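Local coordinates for AB hydrolase-1 domain-containing protein (Parabacteroides distasonis, PDB 4Q34) that is an uncharacterised alpha/beta hydrolase-fold protein, putatively an esterase that would hydrolyse ester bonds in a substrate not yet identified, at residues 115-120 against 257-262; 244-249 against 264-269. All coordinates share one frame; numbering follows the deposited sequence. Where two conformers were deposited one is given.

Interaction 1: 115-120 against 257-262; sequences RFRVGI and PELYEW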
loop_
_atom_site.group_PDB
_atom_site.type_symbol
_atom_site.label_atom_id
_atom_site.label_comp_id
_atom_site.label_asym_id
_atom_site.label_seq_id
_atom_site.Cartn_x
_atom_site.Cartn_y
_atom_site.Cartn_z
ATOM N N ARG A 115 24.539 3.534 -0.942
ATOM C CA ARG A 115 24.276 2.209 -0.404
ATOM C C ARG A 115 23.638 1.285 -1.447
ATOM O O ARG A 115 23.883 0.079 -1.454
ATOM C CB ARG A 115 23.308 2.342 0.780
ATOM C CG ARG A 115 22.814 1.046 1.360
ATOM C CD ARG A 115 23.973 0.181 1.826
ATOM N NE ARG A 115 23.532 -0.936 2.665
ATOM C CZ ARG A 115 24.379 -1.743 3.307
ATOM N NH1 ARG A 115 25.691 -1.560 3.200
ATOM N NH2 ARG A 115 23.911 -2.708 4.080
ATOM N N PHE A 116 22.819 1.874 -2.314
ATOM C CA PHE A 116 22.130 1.143 -3.389
ATOM C C PHE A 116 22.953 1.005 -4.669
ATOM O O PHE A 116 22.512 0.382 -5.638
ATOM C CB PHE A 116 20.776 1.798 -3.684
ATOM C CG PHE A 116 19.768 1.673 -2.551
ATOM C CD1 PHE A 116 19.905 0.679 -1.568
ATOM C CD2 PHE A 116 18.691 2.542 -2.470
ATOM C CE1 PHE A 116 18.965 0.533 -0.564
ATOM C CE2 PHE A 116 17.754 2.398 -1.462
ATOM C CZ PHE A 116 17.880 1.388 -0.523
ATOM N N ARG A 117 24.141 1.617 -4.646
ATOM C CA ARG A 117 25.116 1.539 -5.706
ATOM C C ARG A 117 24.568 2.118 -7.010
ATOM O O ARG A 117 24.835 1.623 -8.101
ATOM C CB ARG A 117 25.631 0.120 -5.850
ATOM C CG ARG A 117 26.217 -0.464 -4.564
ATOM C CD ARG A 117 27.186 -1.649 -4.769
ATOM N NE ARG A 117 26.677 -2.548 -5.806
ATOM C CZ ARG A 117 25.694 -3.416 -5.640
ATOM N NH1 ARG A 117 25.115 -3.559 -4.457
ATOM N NH2 ARG A 117 25.237 -4.093 -6.677
ATOM N N VAL A 118 23.859 3.226 -6.902
ATOM C CA VAL A 118 23.505 4.010 -8.095
ATOM C C VAL A 118 24.746 4.800 -8.512
ATOM O O VAL A 118 24.966 5.039 -9.681
ATOM C CB VAL A 118 22.334 4.970 -7.824
ATOM C CG1 VAL A 118 21.953 5.758 -9.066
ATOM C CG2 VAL A 118 21.122 4.188 -7.333
ATOM N N GLY A 119 25.571 5.137 -7.534
ATOM C CA GLY A 119 26.769 5.947 -7.790
ATOM C C GLY A 119 27.375 6.405 -6.484
ATOM O O GLY A 119 26.981 5.979 -5.416
ATOM N N ILE A 120 28.359 7.280 -6.572
ATOM C CA ILE A 120 28.859 7.966 -5.388
ATOM C C ILE A 120 28.334 9.388 -5.509
ATOM O O ILE A 120 28.822 10.195 -6.330
ATOM C CB ILE A 120 30.398 7.983 -5.301
ATOM C CG1 ILE A 120 30.963 6.555 -5.388
ATOM C CG2 ILE A 120 30.842 8.671 -4.014
ATOM C CD1 ILE A 120 30.428 5.617 -4.335
ATOM N N PRO A 257 32.323 1.435 3.260
ATOM C CA PRO A 257 31.579 0.286 3.790
ATOM C C PRO A 257 30.138 0.219 3.309
ATOM O O PRO A 257 29.607 -0.882 3.153
ATOM C CB PRO A 257 31.612 0.498 5.310
ATOM C CG PRO A 257 32.848 1.304 5.552
ATOM C CD PRO A 257 33.113 2.114 4.307
ATOM N N GLU A 258 29.501 1.370 3.070
ATOM C CA GLU A 258 28.143 1.349 2.517
ATOM C C GLU A 258 28.078 0.533 1.212
ATOM O O GLU A 258 27.059 -0.116 0.954
ATOM C CB GLU A 258 27.594 2.748 2.265
ATOM C CG GLU A 258 27.382 3.604 3.510
ATOM C CD GLU A 258 26.104 3.308 4.306
ATOM O OE1 GLU A 258 25.272 2.461 3.927
ATOM O OE2 GLU A 258 25.927 3.957 5.356
ATOM N N LEU A 259 29.138 0.567 0.405
ATOM C CA LEU A 259 29.183 -0.239 -0.809
ATOM C C LEU A 259 29.930 -1.570 -0.620
ATOM O O LEU A 259 29.534 -2.602 -1.204
ATOM C CB LEU A 259 29.789 0.547 -1.956
ATOM C CG LEU A 259 28.985 1.758 -2.505
ATOM C CD1 LEU A 259 29.353 3.063 -1.836
ATOM C CD2 LEU A 259 29.232 1.877 -4.001
ATOM N N TYR A 260 30.975 -1.562 0.193
ATOM C CA TYR A 260 31.836 -2.745 0.314
ATOM C C TYR A 260 31.140 -3.891 1.017
ATOM O O TYR A 260 31.414 -5.038 0.737
ATOM C CB TYR A 260 33.196 -2.414 0.959
ATOM C CG TYR A 260 34.182 -3.552 0.870
ATOM C CD1 TYR A 260 34.791 -3.875 -0.337
ATOM C CD2 TYR A 260 34.459 -4.340 1.967
ATOM C CE1 TYR A 260 35.659 -4.935 -0.446
ATOM C CE2 TYR A 260 35.343 -5.406 1.871
ATOM C CZ TYR A 260 35.939 -5.694 0.653
ATOM O OH TYR A 260 36.811 -6.753 0.541
ATOM N N GLU A 261 30.182 -3.586 1.873
ATOM C CA GLU A 261 29.404 -4.636 2.498
ATOM C C GLU A 261 28.805 -5.561 1.463
ATOM O O GLU A 261 28.693 -6.744 1.734
ATOM C CB GLU A 261 28.305 -4.063 3.369
ATOM C CG GLU A 261 28.872 -3.471 4.640
ATOM C CD GLU A 261 27.827 -3.148 5.699
ATOM O OE1 GLU A 261 26.605 -3.224 5.413
ATOM O OE2 GLU A 261 28.251 -2.824 6.829
ATOM N N TRP A 262 28.430 -5.035 0.292
ATOM C CA TRP A 262 27.861 -5.874 -0.768
ATOM C C TRP A 262 28.919 -6.798 -1.367
ATOM O O TRP A 262 28.662 -7.937 -1.668
ATOM C CB TRP A 262 27.144 -5.044 -1.854
ATOM C CG TRP A 262 26.075 -4.197 -1.293
ATOM C CD1 TRP A 262 26.040 -2.823 -1.240
ATOM C CD2 TRP A 262 24.862 -4.657 -0.676
ATOM N NE1 TRP A 262 24.884 -2.405 -0.628
ATOM C CE2 TRP A 262 24.134 -3.509 -0.284
ATOM C CE3 TRP A 262 24.316 -5.928 -0.420
ATOM C CZ2 TRP A 262 22.915 -3.592 0.395
ATOM C CZ3 TRP A 262 23.052 -6.007 0.225
ATOM C CH2 TRP A 262 22.379 -4.845 0.616
#

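Interaction 2: 244-249 against 264-269; sequences IYYGDN and RRLRLM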
loop_
_atom_site.group_PDB
_atom_site.type_symbol
_atom_site.label_atom_id
_atom_site.label_comp_id
_atom_site.label_asym_id
_atom_site.label_seq_id
_atom_site.Cartn_x
_atom_site.Cartn_y
_atom_site.Cartn_z
ATOM N N ILE A 244 20.624 -16.853 -5.786
ATOM C CA ILE A 244 20.984 -15.566 -5.216
ATOM C C ILE A 244 21.636 -14.744 -6.321
ATOM O O ILE A 244 22.528 -15.263 -6.991
ATOM C CB ILE A 244 21.947 -15.774 -4.048
ATOM C CG1 ILE A 244 21.199 -16.442 -2.878
ATOM C CG2 ILE A 244 22.518 -14.450 -3.562
ATOM C CD1 ILE A 244 22.128 -17.132 -1.911
ATOM N N TYR A 245 21.174 -13.492 -6.510
ATOM C CA TYR A 245 21.717 -12.584 -7.533
ATOM C C TYR A 245 22.364 -11.355 -6.904
ATOM O O TYR A 245 21.806 -10.754 -5.985
ATOM C CB TYR A 245 20.635 -12.111 -8.518
ATOM C CG TYR A 245 19.912 -13.200 -9.249
ATOM C CD1 TYR A 245 20.439 -13.774 -10.389
ATOM C CD2 TYR A 245 18.676 -13.655 -8.799
ATOM C CE1 TYR A 245 19.779 -14.798 -11.069
ATOM C CE2 TYR A 245 17.990 -14.644 -9.487
ATOM C CZ TYR A 245 18.556 -15.227 -10.611
ATOM O OH TYR A 245 17.850 -16.211 -11.279
ATOM N N TYR A 246 23.553 -10.985 -7.386
ATOM C CA TYR A 246 24.188 -9.726 -7.048
ATOM C C TYR A 246 24.507 -8.953 -8.311
ATOM O O TYR A 246 24.957 -9.519 -9.319
ATOM C CB TYR A 246 25.491 -9.900 -6.197
ATOM C CG TYR A 246 25.205 -10.244 -4.759
ATOM C CD1 TYR A 246 25.007 -9.255 -3.816
ATOM C CD2 TYR A 246 25.097 -11.562 -4.354
ATOM C CE1 TYR A 246 24.684 -9.579 -2.495
ATOM C CE2 TYR A 246 24.768 -11.890 -3.033
ATOM C CZ TYR A 246 24.562 -10.912 -2.129
ATOM O OH TYR A 246 24.236 -11.246 -0.828
ATOM N N GLY A 247 24.327 -7.646 -8.235
ATOM C CA GLY A 247 24.654 -6.757 -9.345
ATOM C C GLY A 247 26.116 -6.313 -9.411
ATOM O O GLY A 247 27.031 -7.021 -8.967
ATOM N N ASP A 248 26.292 -5.105 -9.935
ATOM C CA ASP A 248 27.612 -4.615 -10.390
ATOM C C ASP A 248 28.101 -3.492 -9.498
ATOM O O ASP A 248 27.455 -3.125 -8.521
ATOM C CB ASP A 248 27.426 -4.128 -11.832
ATOM C CG ASP A 248 28.679 -4.228 -12.664
ATOM O OD1 ASP A 248 29.776 -4.437 -12.097
ATOM O OD2 ASP A 248 28.540 -4.081 -13.905
ATOM N N ASN A 249 29.263 -2.916 -9.837
ATOM C CA ASN A 249 29.883 -1.857 -9.021
ATOM C C ASN A 249 30.089 -2.269 -7.562
ATOM O O ASN A 249 30.066 -1.452 -6.671
ATOM C CB ASN A 249 29.118 -0.541 -9.157
ATOM C CG ASN A 249 29.057 -0.074 -10.600
ATOM O OD1 ASN A 249 27.987 -0.080 -11.251
ATOM N ND2 ASN A 249 30.210 0.227 -11.142
ATOM N N ARG A 264 31.445 -8.031 0.313
ATOM C CA ARG A 264 31.597 -9.064 1.353
ATOM C C ARG A 264 30.454 -10.070 1.294
ATOM O O ARG A 264 30.680 -11.279 1.500
ATOM C CB ARG A 264 31.594 -8.475 2.770
ATOM C CG ARG A 264 32.494 -7.270 2.991
ATOM C CD ARG A 264 32.445 -6.851 4.459
ATOM N NE ARG A 264 33.605 -7.359 5.157
ATOM C CZ ARG A 264 34.696 -6.655 5.428
ATOM N NH1 ARG A 264 34.784 -5.366 5.110
ATOM N NH2 ARG A 264 35.705 -7.245 6.037
ATOM N N ARG A 265 29.251 -9.579 0.994
ATOM C CA ARG A 265 28.061 -10.441 0.926
ATOM C C ARG A 265 28.124 -11.418 -0.248
ATOM O O ARG A 265 27.805 -12.597 -0.088
ATOM C CB ARG A 265 26.786 -9.605 0.909
ATOM C CG ARG A 265 26.517 -9.134 2.328
ATOM C CD ARG A 265 25.518 -8.008 2.354
ATOM N NE ARG A 265 25.183 -7.748 3.740
ATOM C CZ ARG A 265 24.502 -6.702 4.148
ATOM N NH1 ARG A 265 24.102 -5.770 3.296
ATOM N NH2 ARG A 265 24.242 -6.601 5.444
ATOM N N LEU A 266 28.592 -10.949 -1.409
ATOM C CA LEU A 266 28.790 -11.835 -2.544
ATOM C C LEU A 266 29.721 -12.973 -2.150
ATOM O O LEU A 266 29.384 -14.141 -2.343
ATOM C CB LEU A 266 29.310 -11.076 -3.768
ATOM C CG LEU A 266 29.635 -11.949 -4.979
ATOM C CD1 LEU A 266 28.471 -12.816 -5.381
ATOM C CD2 LEU A 266 30.145 -11.116 -6.156
ATOM N N ARG A 267 30.861 -12.620 -1.556
ATOM C CA ARG A 267 31.879 -13.584 -1.137
ATOM C C ARG A 267 31.268 -14.594 -0.162
ATOM O O ARG A 267 31.457 -15.792 -0.283
ATOM C CB ARG A 267 33.056 -12.830 -0.487
ATOM C CG ARG A 267 34.237 -13.676 -0.038
ATOM C CD ARG A 267 35.168 -12.880 0.898
ATOM N NE ARG A 267 35.229 -11.463 0.559
ATOM C CZ ARG A 267 35.653 -10.511 1.383
ATOM N NH1 ARG A 267 36.047 -10.815 2.605
ATOM N NH2 ARG A 267 35.681 -9.254 0.980
ATOM N N LEU A 268 30.525 -14.090 0.785
ATOM C CA LEU A 268 29.930 -14.917 1.830
ATOM C C LEU A 268 28.892 -15.865 1.292
ATOM O O LEU A 268 28.862 -17.018 1.691
ATOM C CB LEU A 268 29.301 -14.051 2.887
ATOM C CG LEU A 268 28.656 -14.784 4.047
ATOM C CD1 LEU A 268 29.624 -15.741 4.706
ATOM C CD2 LEU A 268 28.099 -13.764 5.016
HETATM N N MSE A 269 28.047 -15.386 0.387
HETATM C CA MSE A 269 26.997 -16.258 -0.162
HETATM C C MSE A 269 27.581 -17.381 -1.012
HETATM O O MSE A 269 27.046 -18.506 -1.036
HETATM C CB MSE A 269 25.950 -15.489 -0.934
HETATM C CG MSE A 269 25.229 -14.416 -0.190
HETATM SE SE MSE A 269 24.765 -14.934 1.628
HETATM C CE MSE A 269 23.105 -15.854 1.282
#

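Interaction 1: 115-120 against 257-262
Arg-115 reaches across the first turns of helix 257-277 and meets Glu-261 end-on, NH1 and NH2 both bonding the single oxygen OE1. Its CG is anti to the backbone N and the chain bends at chi2, setting CD beside Glu-258. Guanidinium and carboxylate stand 68° apart: OE1 lies in the guanidinium plane, yet Arg-115 NH1, at 2.9 Å from Glu-261 OE1, comes from above the carboxylate plane, whereas NH2 arrives nearly along the C-O axis. Arg-115 NH1 also donates to the backbone O of Glu-258, at 3.0 Å. One guanidinium face is covered near its rim by CZ2 of Trp-262, the planes 48° apart. The same indole returns a bond, Trp-262 NE1 lying 2.8 Å from Arg-115 O, in the carbonyl plane.

NH1 of Arg-117 sits over one face of the indole, 3.4 Å from Trp-262 CG, its guanidinium turned 59° from the ring and salt-bridged to Glu-199. Leu-259 lies against both Arg-117, through CD2 on CG, and Ile-120, CD1 to CD1 at 3.7 Å. Arg-117, with positive phi, closes a Schellman motif after helix 109-115, so the contact fastens a helix C-terminus to the start of another in the alpha/beta hydrolase fold.

Interaction 2: 244-249 against 264-269
Strand 244-246 and helix segment 264-269 run roughly antiparallel, the axes of these short segments 152° apart in direction and 9.7 Å apart at closest approach; the CA atoms lying nearest each other are those of Tyr-246 and Leu-266, and of Ile-244 and Met-269.

Tyr-246 carries most of the contact. Its side chain and that of Leu-266 slide past each other in opposite directions, and Leu-266 lays its backbone CA over one ring face, toward the rim. With CG of this leucine anti to the backbone N (chi1 176°), Leu-266 CD1 reaches the ring at Tyr-246 CD2, 3.7 Å away. Met-269, a selenomethionine, crosses the tyrosine at about a right angle and comes to the ring edge, where its CG is 3.4 Å from Tyr-246 OH and 3.8 Å from Tyr-246 CE2. Of the Arg-265 side chain it is CB that touches, 3.5 Å from Tyr-246 OH; the rest of that chain extends away to a salt bridge with Glu-225. The phenol hydroxyl is hydrogen-bonded to the backbone O of Pro-200.

Farther along, the bent chain of Met-269 brings CE to 3.6 Å from Ile-244 CD1, again crossing at about a right angle. An alanine in place of Tyr-246 would probably open a gap beside Leu-266 and Met-269 and leave the carbonyl of Pro-200 without its hydroxyl partner.

Strand 242-246, helix 257-277 and strand 283-287 make up a beta-alpha-beta unit, and Leu-266 also touches Val-285 and His-287 of the second strand. Between the two segments the cohesion is apolar and rests on shape; the buried hydroxyl is satisfied by an outside carbonyl, and the one charged residue taking part contributes its aliphatic root while its guanidinium is paired elsewhere.

How the interactions relate
Both contacts use helix 257-277, interaction 1 at its first turns and interaction 2 a little farther on, with centres 12 Å apart. Interaction 2 is fully buried between helix and central sheet and relies on apolar contact. Interaction 1 is only partly buried, joins the helix to the end of helix 109-115 and the turn after it, away from the central sheet, and is dominated by charge and hydrogen bonds. They meet directly: Arg-117 NE probably donates to Asp-248 O at 2.9 Å, tying 115-120 to the loop after strand 242-246. Arg-115 and Arg-265 bring like charges close, probably eased by their acidic partners, Glu-261 and Glu-225, while Glu-199 serves Arg-117 and Gly-247 N alike.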